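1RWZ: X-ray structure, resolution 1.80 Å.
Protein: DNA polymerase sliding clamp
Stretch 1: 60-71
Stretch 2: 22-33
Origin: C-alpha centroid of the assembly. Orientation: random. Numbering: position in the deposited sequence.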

ATOM      1  N   ASN A  60     -35.358   8.789 -10.661  1.00 20.21           N
ATOM      2  CA  ASN A  60     -36.810   8.663 -10.698  1.00 22.29           C
ATOM      3  C   ASN A  60     -37.426   8.574  -9.317  1.00 23.35           C
ATOM      4  O   ASN A  60     -37.267   7.569  -8.629  1.00 23.06           O
ATOM      5  CB  ASN A  60     -37.228   7.417 -11.481  1.00 23.64           C
ATOM      6  CG  ASN A  60     -36.774   7.451 -12.920  1.00 25.38           C
ATOM      7  OD1 ASN A  60     -36.843   8.486 -13.579  1.00 27.35           O
ATOM      8  ND2 ASN A  60     -36.326   6.308 -13.426  1.00 26.54           N
ATOM      9  N   ILE A  61     -38.130   9.625  -8.913  1.00 24.34           N
ATOM     10  CA  ILE A  61     -38.797   9.631  -7.621  1.00 26.21           C
ATOM     11  C   ILE A  61     -40.259  10.006  -7.827  1.00 28.02           C
ATOM     12  O   ILE A  61     -40.593  10.747  -8.752  1.00 27.80           O
ATOM     13  CB  ILE A  61     -38.172  10.650  -6.638  1.00 25.79           C
ATOM     14  CG1 ILE A  61     -38.374  12.075  -7.154  1.00 26.10           C
ATOM     15  CG2 ILE A  61     -36.693  10.354  -6.447  1.00 25.72           C
ATOM     16  CD1 ILE A  61     -38.020  13.139  -6.140  1.00 25.80           C
ATOM     17  N   ASP A  62     -41.131   9.477  -6.976  1.00 30.21           N
ATOM     18  CA  ASP A  62     -42.547   9.801  -7.063  1.00 32.89           C
ATOM     19  C   ASP A  62     -42.716  11.126  -6.337  1.00 33.63           C
ATOM     20  O   ASP A  62     -42.820  12.178  -6.967  1.00 35.62           O
ATOM     21  CB  ASP A  62     -43.381   8.700  -6.408  1.00 34.35           C
ATOM     22  CG  ASP A  62     -43.478   7.457  -7.272  1.00 35.95           C
ATOM     23  OD1 ASP A  62     -43.798   6.376  -6.735  1.00 37.80           O
ATOM     24  OD2 ASP A  62     -43.244   7.566  -8.495  1.00 36.99           O
ATOM     25  N   GLU A  63     -42.724  11.079  -5.012  1.00 33.78           N
ATOM     26  CA  GLU A  63     -42.845  12.293  -4.219  1.00 33.89           C
ATOM     27  C   GLU A  63     -41.508  12.503  -3.519  1.00 32.95           C
ATOM     28  O   GLU A  63     -40.709  11.570  -3.419  1.00 32.21           O
ATOM     29  CB  GLU A  63     -43.961  12.158  -3.176  1.00 35.40           C
ATOM     30  CG  GLU A  63     -43.675  11.167  -2.051  1.00 37.65           C
ATOM     31  CD  GLU A  63     -43.817   9.716  -2.478  1.00 39.28           C
ATOM     32  OE1 GLU A  63     -43.510   8.822  -1.658  1.00 39.98           O
ATOM     33  OE2 GLU A  63     -44.241   9.465  -3.627  1.00 40.72           O
ATOM     34  N   GLU A  64     -41.251  13.720  -3.052  1.00 32.03           N
ATOM     35  CA  GLU A  64     -40.003  13.985  -2.350  1.00 31.39           C
ATOM     36  C   GLU A  64     -40.055  13.164  -1.072  1.00 31.57           C
ATOM     37  O   GLU A  64     -41.071  13.150  -0.376  1.00 32.15           O
ATOM     38  CB  GLU A  64     -39.868  15.472  -2.026  1.00 31.37           C
ATOM     39  CG  GLU A  64     -39.892  16.369  -3.257  1.00 30.90           C
ATOM     40  CD  GLU A  64     -39.432  17.779  -2.953  1.00 31.19           C
ATOM     41  OE1 GLU A  64     -39.848  18.324  -1.910  1.00 31.14           O
ATOM     42  OE2 GLU A  64     -38.661  18.348  -3.759  1.00 29.74           O
ATOM     43  N   LYS A  65     -38.966  12.472  -0.764  1.00 30.40           N
ATOM     44  CA  LYS A  65     -38.941  11.629   0.420  1.00 30.06           C
ATOM     45  C   LYS A  65     -37.661  11.754   1.227  1.00 28.89           C
ATOM     46  O   LYS A  65     -36.582  11.975   0.680  1.00 28.41           O
ATOM     47  CB  LYS A  65     -39.137  10.166   0.012  1.00 31.38           C
ATOM     48  CG  LYS A  65     -39.167   9.190   1.181  1.00 33.17           C
ATOM     49  CD  LYS A  65     -39.091   7.747   0.704  1.00 35.52           C
ATOM     50  CE  LYS A  65     -40.268   7.384  -0.184  1.00 36.94           C
ATOM     51  NZ  LYS A  65     -40.146   5.996  -0.722  1.00 38.37           N
ATOM     52  N   THR A  66     -37.799  11.608   2.539  1.00 27.41           N
ATOM     53  CA  THR A  66     -36.667  11.669   3.447  1.00 26.27           C
ATOM     54  C   THR A  66     -36.521  10.298   4.098  1.00 25.15           C
ATOM     55  O   THR A  66     -37.500   9.731   4.577  1.00 24.55           O
ATOM     56  CB  THR A  66     -36.891  12.709   4.560  1.00 26.56           C
ATOM     57  OG1 THR A  66     -37.084  14.003   3.977  1.00 27.45           O
ATOM     58  CG2 THR A  66     -35.690  12.749   5.498  1.00 26.84           C
ATOM     59  N   ILE A  67     -35.307   9.760   4.098  1.00 23.42           N
ATOM     60  CA  ILE A  67     -35.061   8.465   4.722  1.00 22.29           C
ATOM     61  C   ILE A  67     -33.942   8.598   5.748  1.00 21.86           C
ATOM     62  O   ILE A  67     -33.118   9.510   5.665  1.00 21.97           O
ATOM     63  CB  ILE A  67     -34.663   7.380   3.680  1.00 22.11           C
ATOM     64  CG1 ILE A  67     -33.407   7.816   2.916  1.00 21.61           C
ATOM     65  CG2 ILE A  67     -35.823   7.125   2.724  1.00 21.83           C
ATOM     66  CD1 ILE A  67     -32.844   6.740   2.001  1.00 22.11           C
ATOM     67  N   GLY A  68     -33.941   7.704   6.732  1.00 21.07           N
ATOM     68  CA  GLY A  68     -32.910   7.710   7.754  1.00 20.88           C
ATOM     69  C   GLY A  68     -31.949   6.591   7.413  1.00 21.03           C
ATOM     70  O   GLY A  68     -32.368   5.450   7.238  1.00 21.26           O
ATOM     71  N   VAL A  69     -30.661   6.900   7.334  1.00 22.01           N
ATOM     72  CA  VAL A  69     -29.679   5.896   6.959  1.00 22.54           C
ATOM     73  C   VAL A  69     -28.521   5.699   7.930  1.00 22.99           C
ATOM     74  O   VAL A  69     -27.971   6.661   8.472  1.00 22.35           O
ATOM     75  CB  VAL A  69     -29.083   6.233   5.569  1.00 23.22           C
ATOM     76  CG1 VAL A  69     -28.153   5.125   5.111  1.00 24.07           C
ATOM     77  CG2 VAL A  69     -30.198   6.441   4.565  1.00 23.38           C
ATOM     78  N   ASP A  70     -28.162   4.437   8.147  1.00 23.20           N
ATOM     79  CA  ASP A  70     -27.035   4.093   9.003  1.00 23.41           C
ATOM     80  C   ASP A  70     -25.830   4.288   8.090  1.00 23.66           C
ATOM     81  O   ASP A  70     -25.540   3.442   7.240  1.00 22.46           O
ATOM     82  CB  ASP A  70     -27.111   2.626   9.431  1.00 24.67           C
ATOM     83  CG  ASP A  70     -25.983   2.229  10.366  1.00 25.41           C
ATOM     84  OD1 ASP A  70     -24.848   2.730  10.198  1.00 25.60           O
ATOM     85  OD2 ASP A  70     -26.226   1.398  11.267  1.00 26.63           O
ATOM     86  N   MET A  71     -25.134   5.406   8.254  1.00 23.54           N
ATOM     87  CA  MET A  71     -23.987   5.705   7.412  1.00 23.98           C
ATOM     88  C   MET A  71     -22.787   4.781   7.595  1.00 23.87           C
ATOM     89  O   MET A  71     -22.034   4.561   6.650  1.00 23.63           O
ATOM     90  CB  MET A  71     -23.566   7.163   7.604  1.00 24.56           C
ATOM     91  CG  MET A  71     -24.652   8.159   7.220  1.00 25.91           C
ATOM     92  SD  MET A  71     -25.314   7.895   5.556  1.00 28.44           S
ATOM     93  CE  MET A  71     -23.935   8.428   4.573  1.00 27.43           C
TER
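Stretch 2, residues 22-33: VSEARIHFLEKG

Stretch 2 lies antiparallel beside stretch 1 in this sliding clamp: the strand that begins at Glu-24 pairs with strand 65-70, their N-to-C directions 154° apart and their axes approaching to 4.6 Å. Register runs from Lys-65 opposite Phe-29, through Thr-66/His-28, Ile-67/Ile-27, Gly-68/Arg-26 and Val-69/Ala-25, to Asp-70/Glu-24. Every second pair is hydrogen-bonded, so the N and O of the alternate residues, Lys-65, Ile-67 and Val-69 with Phe-29, Ile-27 and Ala-25, satisfy one another. Phe-29 N gives to Lys-65 O at 2.7 Å and Lys-65 N to Phe-29 O at 3.1 Å; Ile-27 N reaches Ile-67 O at 2.8 Å and Ile-67 N reaches Ile-27 O at 2.9 Å; Ala-25 N meets Val-69 O at 3.0 Å and Val-69 N meets Ala-25 O at 2.9 Å. The ladder ends at Asp-70, the N-cap of the helix that follows, and Met-71 N makes only a weak bond to Ser-23 O (2.8 Å, 126°).

On one face, Thr-66 OG1 and His-28 ND1 hydrogen-bond at 2.7 Å, at the edge of the imidazole, near its plane; His-28 NE2 is satisfied elsewhere in the structure. On the other face the contacts of Ile-67, Val-69, Ile-27 and Phe-29 are apolar: Ile-67 CD1 meets the ring edge of Phe-29 at CE1 (3.7 Å), and Val-69 CG2 packs on Ile-27 CG1 (3.8 Å). Met-71 CG lies 3.9 Å from Ala-25 CB.

At the far end, stretch 2 enters a type I turn, Leu-30 to Gly-33, closed by Gly-33 N to Leu-30 O (3.0 Å), with Leu-30 N to Gly-33 O (2.8 Å) as its reciprocal partner. The Glu-64 carboxylate serves this turn: OE2 accepts from Glu-31 N (2.9 Å, nearly linear) and forms a salt bridge with Lys-32 NZ at 3.4 Å, weak as a hydrogen bond. Water 1 links Glu-31 OE1 and Asp-62 O, 2.6 Å from each, while Ile-61 CD1 lies 3.5 Å from Leu-30 O.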

ATOM      1  N   VAL A  22     -20.727  11.959  11.020  1.00 22.29           N
ATOM      2  CA  VAL A  22     -21.798  11.254  11.727  1.00 22.05           C
ATOM      3  C   VAL A  22     -21.981   9.802  11.288  1.00 23.01           C
ATOM      4  O   VAL A  22     -21.584   9.419  10.188  1.00 22.03           O
ATOM      5  CB  VAL A  22     -23.154  11.986  11.558  1.00 21.62           C
ATOM      6  CG1 VAL A  22     -23.074  13.387  12.170  1.00 21.38           C
ATOM      7  CG2 VAL A  22     -23.521  12.078  10.083  1.00 21.46           C
ATOM      8  N   SER A  23     -22.602   8.999  12.149  1.00 23.44           N
ATOM      9  CA  SER A  23     -22.825   7.590  11.845  1.00 24.39           C
ATOM     10  C   SER A  23     -24.231   7.325  11.318  1.00 24.47           C
ATOM     11  O   SER A  23     -24.519   6.236  10.818  1.00 24.43           O
ATOM     12  CB  SER A  23     -22.563   6.738  13.091  1.00 25.60           C
ATOM     13  OG  SER A  23     -23.457   7.077  14.131  1.00 27.30           O
ATOM     14  N   GLU A  24     -25.104   8.319  11.439  1.00 24.37           N
ATOM     15  CA  GLU A  24     -26.479   8.223  10.956  1.00 24.91           C
ATOM     16  C   GLU A  24     -26.808   9.563  10.326  1.00 23.87           C
ATOM     17  O   GLU A  24     -26.273  10.591  10.741  1.00 23.41           O
ATOM     18  CB  GLU A  24     -27.466   7.997  12.100  1.00 28.23           C
ATOM     19  CG  GLU A  24     -27.113   6.900  13.073  1.00 32.57           C
ATOM     20  CD  GLU A  24     -28.177   6.749  14.137  1.00 34.50           C
ATOM     21  OE1 GLU A  24     -28.556   7.775  14.743  1.00 36.78           O
ATOM     22  OE2 GLU A  24     -28.637   5.610  14.368  1.00 36.68           O
ATOM     23  N   ALA A  25     -27.702   9.565   9.346  1.00 22.60           N
ATOM     24  CA  ALA A  25     -28.065  10.813   8.697  1.00 21.98           C
ATOM     25  C   ALA A  25     -29.373  10.734   7.936  1.00 21.27           C
ATOM     26  O   ALA A  25     -29.795   9.658   7.505  1.00 21.64           O
ATOM     27  CB  ALA A  25     -26.944  11.246   7.752  1.00 21.92           C
ATOM     28  N   ARG A  26     -30.022  11.885   7.785  1.00 20.33           N
ATOM     29  CA  ARG A  26     -31.263  11.961   7.033  1.00 20.42           C
ATOM     30  C   ARG A  26     -30.872  12.266   5.596  1.00 20.10           C
ATOM     31  O   ARG A  26     -30.103  13.194   5.348  1.00 19.75           O
ATOM     32  CB  ARG A  26     -32.156  13.101   7.529  1.00 22.49           C
ATOM     33  CG  ARG A  26     -32.838  12.882   8.868  1.00 25.41           C
ATOM     34  CD  ARG A  26     -33.943  13.925   9.048  1.00 28.26           C
ATOM     35  NE  ARG A  26     -34.489  13.950  10.402  1.00 30.26           N
ATOM     36  CZ  ARG A  26     -33.775  14.240  11.483  1.00 30.86           C
ATOM     37  NH1 ARG A  26     -32.488  14.528  11.365  1.00 30.62           N
ATOM     38  NH2 ARG A  26     -34.348  14.247  12.680  1.00 31.49           N
ATOM     39  N   ILE A  27     -31.391  11.485   4.658  1.00 19.18           N
ATOM     40  CA  ILE A  27     -31.102  11.703   3.245  1.00 19.20           C
ATOM     41  C   ILE A  27     -32.398  12.123   2.572  1.00 19.07           C
ATOM     42  O   ILE A  27     -33.391  11.399   2.614  1.00 19.58           O
ATOM     43  CB  ILE A  27     -30.589  10.422   2.559  1.00 19.17           C
ATOM     44  CG1 ILE A  27     -29.369   9.880   3.308  1.00 19.75           C
ATOM     45  CG2 ILE A  27     -30.259  10.719   1.100  1.00 19.84           C
ATOM     46  CD1 ILE A  27     -28.236  10.853   3.437  1.00 20.71           C
ATOM     47  N   HIS A  28     -32.383  13.297   1.955  1.00 19.17           N
ATOM     48  CA  HIS A  28     -33.562  13.822   1.287  1.00 19.14           C
ATOM     49  C   HIS A  28     -33.485  13.630  -0.218  1.00 19.86           C
ATOM     50  O   HIS A  28     -32.513  14.041  -0.854  1.00 18.96           O
ATOM     51  CB  HIS A  28     -33.706  15.322   1.563  1.00 20.64           C
ATOM     52  CG  HIS A  28     -33.726  15.677   3.017  1.00 22.22           C
ATOM     53  ND1 HIS A  28     -34.870  15.614   3.784  1.00 23.70           N
ATOM     54  CD2 HIS A  28     -32.738  16.084   3.848  1.00 22.11           C
ATOM     55  CE1 HIS A  28     -34.584  15.965   5.026  1.00 23.24           C
ATOM     56  NE2 HIS A  28     -33.298  16.254   5.091  1.00 24.48           N
ATOM     57  N   PHE A  29     -34.505  12.995  -0.782  1.00 18.90           N
ATOM     58  CA  PHE A  29     -34.572  12.825  -2.221  1.00 19.57           C
ATOM     59  C   PHE A  29     -35.585  13.866  -2.670  1.00 20.02           C
ATOM     60  O   PHE A  29     -36.799  13.674  -2.544  1.00 20.52           O
ATOM     61  CB  PHE A  29     -35.031  11.418  -2.596  1.00 19.86           C
ATOM     62  CG  PHE A  29     -33.965  10.379  -2.422  1.00 20.23           C
ATOM     63  CD1 PHE A  29     -33.737   9.797  -1.180  1.00 20.45           C
ATOM     64  CD2 PHE A  29     -33.157  10.013  -3.493  1.00 20.58           C
ATOM     65  CE1 PHE A  29     -32.715   8.864  -1.007  1.00 20.80           C
ATOM     66  CE2 PHE A  29     -32.132   9.082  -3.331  1.00 20.57           C
ATOM     67  CZ  PHE A  29     -31.910   8.506  -2.087  1.00 21.65           C
ATOM     68  N   LEU A  30     -35.070  14.985  -3.164  1.00 19.92           N
ATOM     69  CA  LEU A  30     -35.905  16.095  -3.609  1.00 21.01           C
ATOM     70  C   LEU A  30     -36.059  16.096  -5.121  1.00 21.26           C
ATOM     71  O   LEU A  30     -35.324  15.412  -5.827  1.00 21.12           O
ATOM     72  CB  LEU A  30     -35.279  17.415  -3.160  1.00 21.16           C
ATOM     73  CG  LEU A  30     -34.840  17.488  -1.694  1.00 22.18           C
ATOM     74  CD1 LEU A  30     -34.131  18.810  -1.452  1.00 22.86           C
ATOM     75  CD2 LEU A  30     -36.044  17.338  -0.776  1.00 23.10           C
ATOM     76  N   GLU A  31     -37.015  16.869  -5.621  1.00 22.10           N
ATOM     77  CA  GLU A  31     -37.224  16.936  -7.057  1.00 23.02           C
ATOM     78  C   GLU A  31     -35.948  17.393  -7.762  1.00 22.26           C
ATOM     79  O   GLU A  31     -35.629  16.919  -8.854  1.00 21.86           O
ATOM     80  CB  GLU A  31     -38.373  17.893  -7.387  1.00 26.02           C
ATOM     81  CG  GLU A  31     -39.742  17.386  -6.950  1.00 31.07           C
ATOM     82  CD  GLU A  31     -40.184  16.136  -7.703  1.00 34.12           C
ATOM     83  OE1 GLU A  31     -41.217  15.545  -7.315  1.00 36.40           O
ATOM     84  OE2 GLU A  31     -39.510  15.741  -8.681  1.00 36.10           O
ATOM     85  N   LYS A  32     -35.213  18.295  -7.119  1.00 21.13           N
ATOM     86  CA  LYS A  32     -33.983  18.837  -7.689  1.00 21.17           C
ATOM     87  C   LYS A  32     -32.753  17.944  -7.504  1.00 19.81           C
ATOM     88  O   LYS A  32     -31.718  18.168  -8.140  1.00 18.51           O
ATOM     89  CB  LYS A  32     -33.705  20.220  -7.089  1.00 23.24           C
ATOM     90  CG  LYS A  32     -33.258  20.197  -5.629  1.00 26.53           C
ATOM     91  CD  LYS A  32     -33.979  21.253  -4.784  1.00 28.23           C
ATOM     92  CE  LYS A  32     -35.300  20.727  -4.201  1.00 28.42           C
ATOM     93  NZ  LYS A  32     -36.292  20.275  -5.223  1.00 26.33           N
ATOM     94  N   GLY A  33     -32.862  16.939  -6.638  1.00 18.64           N
ATOM     95  CA  GLY A  33     -31.738  16.044  -6.408  1.00 17.47           C
ATOM     96  C   GLY A  33     -31.616  15.592  -4.963  1.00 17.63           C
ATOM     97  O   GLY A  33     -32.528  15.794  -4.158  1.00 17.33           O
TER
HETATM   98  O   HOH W   1     -41.725  13.549  -8.932  1.00 52.89           O